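Esterase (Pseudomonas putida, PDB 1ZOI) probably hydrolyses carboxylic esters stereoselectively, as an alpha/beta hydrolase-fold enzyme linked to the synthesis of D-beta-acetylthioisobutyric acid. Local coordinates at residues 212-218 against 239-245. Numbering follows the deposited sequence.
Sequences LKGIQQP and SAKLLPN. Unlike the reference sequence in segment 212-218: Q216 (reference Thr).
L212 splits its two methyls between L242 and L243. Its CD1 meets L242 CD1 at 3.8 Å, and its CD2 meets L243 CD2 at 3.9 Å. L212 has CG anti to its own carbonyl carbon (chi1 -65°), and CD1 is anti to CA. This puts one methyl against each leucine. L243 CD2 also touches I215 CB at 3.9 Å; these two side chains lie alongside each other and point the same way. On the outer side, K213 is extended beyond CG. Its CE, next to NZ, lies 3.6 Å from L242 CD2, a van der Waals contact.

Q216 starts out away from the other segment, but a bend at chi2 (-64°) brings its amide back across the P244 ring, with CD 3.7 Å from P244 CG. N245 ND2 donates to Q216 O at 2.8 Å. The bond is bent (134° at the hydrogen), and the donor is tilted from the carbonyl plane. One water joins the two backbones: it donates to I215 O and Q217 O and accepts from N245 N.

The contact pairs the ends of helices 209-214 and 236-242 with the loops entering the neighbouring parallel strands 219-224 and 246-251, at one edge of the alpha/beta hydrolase sheet. L243 packs on V219 and V221 of strand 219-224, while L212 and I215 rest on V104 of helix 98-109.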
ATOM      1  N   LEU A 212     -25.897  23.784   7.319  1.00 15.63           N
ATOM      2  CA  LEU A 212     -26.618  23.885   6.058  1.00 16.37           C
ATOM      3  C   LEU A 212     -27.420  25.170   5.926  1.00 16.38           C
ATOM      4  O   LEU A 212     -27.370  25.834   4.890  1.00 16.91           O
ATOM      5  CB  LEU A 212     -27.548  22.683   5.894  1.00 10.76           C
ATOM      6  CG  LEU A 212     -26.895  21.302   5.767  1.00 11.98           C
ATOM      7  CD1 LEU A 212     -27.981  20.248   5.706  1.00 13.02           C
ATOM      8  CD2 LEU A 212     -26.019  21.245   4.518  1.00 13.54           C
ATOM      9  N   LYS A 213     -28.151  25.528   6.977  1.00 16.36           N
ATOM     10  CA  LYS A 213     -28.968  26.741   6.944  1.00 16.60           C
ATOM     11  C   LYS A 213     -28.151  28.020   6.785  1.00 17.10           C
ATOM     12  O   LYS A 213     -28.679  29.053   6.355  1.00 18.21           O
ATOM     13  CB  LYS A 213     -29.812  26.844   8.217  1.00 18.72           C
ATOM     14  CG  LYS A 213     -30.881  25.778   8.345  1.00 19.38           C
ATOM     15  CD  LYS A 213     -31.598  25.895   9.681  1.00 23.47           C
ATOM     16  CE  LYS A 213     -32.627  24.790   9.861  1.00 25.62           C
ATOM     17  NZ  LYS A 213     -33.188  24.781  11.245  1.00 27.05           N
ATOM     18  N   GLY A 214     -26.867  27.955   7.126  1.00 16.76           N
ATOM     19  CA  GLY A 214     -26.019  29.131   7.036  1.00 16.51           C
ATOM     20  C   GLY A 214     -25.195  29.299   5.772  1.00 14.49           C
ATOM     21  O   GLY A 214     -24.586  30.349   5.568  1.00 16.29           O
ATOM     22  N   ILE A 215     -25.164  28.276   4.926  1.00 14.60           N
ATOM     23  CA  ILE A 215     -24.393  28.333   3.687  1.00 15.12           C
ATOM     24  C   ILE A 215     -25.178  29.061   2.602  1.00 15.68           C
ATOM     25  O   ILE A 215     -26.204  28.571   2.145  1.00 15.78           O
ATOM     26  CB  ILE A 215     -24.039  26.914   3.202  1.00 18.26           C
ATOM     27  CG1 ILE A 215     -23.200  26.209   4.273  1.00 20.47           C
ATOM     28  CG2 ILE A 215     -23.274  26.982   1.883  1.00 14.82           C
ATOM     29  CD1 ILE A 215     -22.936  24.742   3.994  1.00 21.35           C
ATOM     30  N   GLN A 216     -24.686  30.225   2.191  1.00 17.59           N
ATOM     31  CA  GLN A 216     -25.368  31.019   1.172  1.00 18.88           C
ATOM     32  C   GLN A 216     -24.878  30.775  -0.252  1.00 19.04           C
ATOM     33  O   GLN A 216     -25.531  31.180  -1.214  1.00 17.59           O
ATOM     34  CB  GLN A 216     -25.254  32.509   1.507  1.00 39.12           C
ATOM     35  CG  GLN A 216     -26.099  32.925   2.699  1.00 43.56           C
ATOM     36  CD  GLN A 216     -27.587  32.754   2.447  1.00 44.07           C
ATOM     37  OE1 GLN A 216     -28.396  32.828   3.370  1.00 45.98           O
ATOM     38  NE2 GLN A 216     -27.954  32.532   1.190  1.00 45.91           N
ATOM     39  N   GLN A 217     -23.735  30.110  -0.388  1.00 17.08           N
ATOM     40  CA  GLN A 217     -23.187  29.830  -1.711  1.00 16.43           C
ATOM     41  C   GLN A 217     -24.040  28.826  -2.466  1.00 15.07           C
ATOM     42  O   GLN A 217     -24.832  28.090  -1.869  1.00 14.42           O
ATOM     43  CB  GLN A 217     -21.771  29.252  -1.604  1.00 14.53           C
ATOM     44  CG  GLN A 217     -20.711  30.205  -1.105  1.00 17.51           C
ATOM     45  CD  GLN A 217     -20.389  29.992   0.360  1.00 18.66           C
ATOM     46  OE1 GLN A 217     -19.236  30.121   0.777  1.00 20.03           O
ATOM     47  NE2 GLN A 217     -21.406  29.672   1.150  1.00 16.62           N
ATOM     48  N   PRO A 218     -23.904  28.796  -3.803  1.00 12.87           N
ATOM     49  CA  PRO A 218     -24.679  27.845  -4.600  1.00 13.00           C
ATOM     50  C   PRO A 218     -24.156  26.445  -4.268  1.00 11.25           C
ATOM     51  O   PRO A 218     -22.945  26.217  -4.270  1.00 13.20           O
ATOM     52  CB  PRO A 218     -24.343  28.241  -6.037  1.00 23.17           C
ATOM     53  CG  PRO A 218     -24.029  29.701  -5.929  1.00 24.45           C
ATOM     54  CD  PRO A 218     -23.210  29.765  -4.669  1.00 23.22           C
ATOM     55  N   SER A 239     -31.288  17.845   2.704  1.00 14.42           N
ATOM     56  CA  SER A 239     -30.182  18.793   2.623  1.00 16.23           C
ATOM     57  C   SER A 239     -30.457  19.888   1.597  1.00 15.60           C
ATOM     58  O   SER A 239     -30.210  21.066   1.851  1.00 15.91           O
ATOM     59  CB  SER A 239     -28.881  18.074   2.245  1.00 21.74           C
ATOM     60  OG  SER A 239     -28.444  17.223   3.286  1.00 26.58           O
ATOM     61  N   ALA A 240     -30.971  19.495   0.438  1.00 17.67           N
ATOM     62  CA  ALA A 240     -31.254  20.448  -0.631  1.00 18.53           C
ATOM     63  C   ALA A 240     -32.226  21.541  -0.204  1.00 18.65           C
ATOM     64  O   ALA A 240     -32.081  22.700  -0.603  1.00 17.60           O
ATOM     65  CB  ALA A 240     -31.798  19.714  -1.851  1.00 21.29           C
ATOM     66  N   LYS A 241     -33.207  21.171   0.615  1.00 18.62           N
ATOM     67  CA  LYS A 241     -34.208  22.119   1.093  1.00 19.80           C
ATOM     68  C   LYS A 241     -33.674  23.066   2.164  1.00 18.65           C
ATOM     69  O   LYS A 241     -34.066  24.230   2.218  1.00 17.82           O
ATOM     70  CB  LYS A 241     -35.424  21.369   1.640  1.00 29.83           C
ATOM     71  CG  LYS A 241     -36.178  20.570   0.595  1.00 33.92           C
ATOM     72  CD  LYS A 241     -37.384  19.871   1.201  1.00 35.70           C
ATOM     73  CE  LYS A 241     -38.160  19.095   0.149  1.00 36.91           C
ATOM     74  NZ  LYS A 241     -37.326  18.040  -0.493  1.00 39.22           N
ATOM     75  N   LEU A 242     -32.781  22.566   3.015  1.00 16.32           N
ATOM     76  CA  LEU A 242     -32.201  23.378   4.082  1.00 16.44           C
ATOM     77  C   LEU A 242     -31.230  24.434   3.562  1.00 16.60           C
ATOM     78  O   LEU A 242     -31.110  25.513   4.146  1.00 17.57           O
ATOM     79  CB  LEU A 242     -31.486  22.481   5.099  1.00 17.41           C
ATOM     80  CG  LEU A 242     -32.396  21.673   6.026  1.00 17.68           C
ATOM     81  CD1 LEU A 242     -31.578  20.653   6.817  1.00 14.77           C
ATOM     82  CD2 LEU A 242     -33.115  22.629   6.969  1.00 19.13           C
ATOM     83  N   LEU A 243     -30.532  24.120   2.473  1.00 16.36           N
ATOM     84  CA  LEU A 243     -29.577  25.054   1.874  1.00 15.85           C
ATOM     85  C   LEU A 243     -30.324  26.188   1.172  1.00 16.43           C
ATOM     86  O   LEU A 243     -31.091  25.947   0.243  1.00 16.89           O
ATOM     87  CB  LEU A 243     -28.695  24.318   0.861  1.00 15.54           C
ATOM     88  CG  LEU A 243     -27.654  23.352   1.438  1.00 14.60           C
ATOM     89  CD1 LEU A 243     -27.222  22.364   0.364  1.00 13.22           C
ATOM     90  CD2 LEU A 243     -26.469  24.134   1.977  1.00 17.38           C
ATOM     91  N   PRO A 244     -30.102  27.442   1.600  1.00 20.83           N
ATOM     92  CA  PRO A 244     -30.804  28.558   0.949  1.00 21.47           C
ATOM     93  C   PRO A 244     -30.643  28.615  -0.573  1.00 21.07           C
ATOM     94  O   PRO A 244     -31.572  28.997  -1.288  1.00 21.22           O
ATOM     95  CB  PRO A 244     -30.243  29.794   1.664  1.00 28.62           C
ATOM     96  CG  PRO A 244     -28.931  29.336   2.211  1.00 29.58           C
ATOM     97  CD  PRO A 244     -29.215  27.931   2.666  1.00 26.98           C
ATOM     98  N   ASN A 245     -29.472  28.232  -1.072  1.00 18.84           N
ATOM     99  CA  ASN A 245     -29.234  28.234  -2.513  1.00 17.30           C
ATOM    100  C   ASN A 245     -28.806  26.857  -3.005  1.00 17.66           C
ATOM    101  O   ASN A 245     -27.914  26.731  -3.848  1.00 17.03           O
ATOM    102  CB  ASN A 245     -28.175  29.282  -2.879  1.00 23.83           C
ATOM    103  CG  ASN A 245     -28.726  30.698  -2.847  1.00 23.75           C
ATOM    104  OD1 ASN A 245     -29.580  31.064  -3.661  1.00 25.91           O
ATOM    105  ND2 ASN A 245     -28.250  31.499  -1.902  1.00 24.92           N
TER
HETATM  106  O   HOH W   1     -26.960  27.299  -0.205  1.00 19.82           O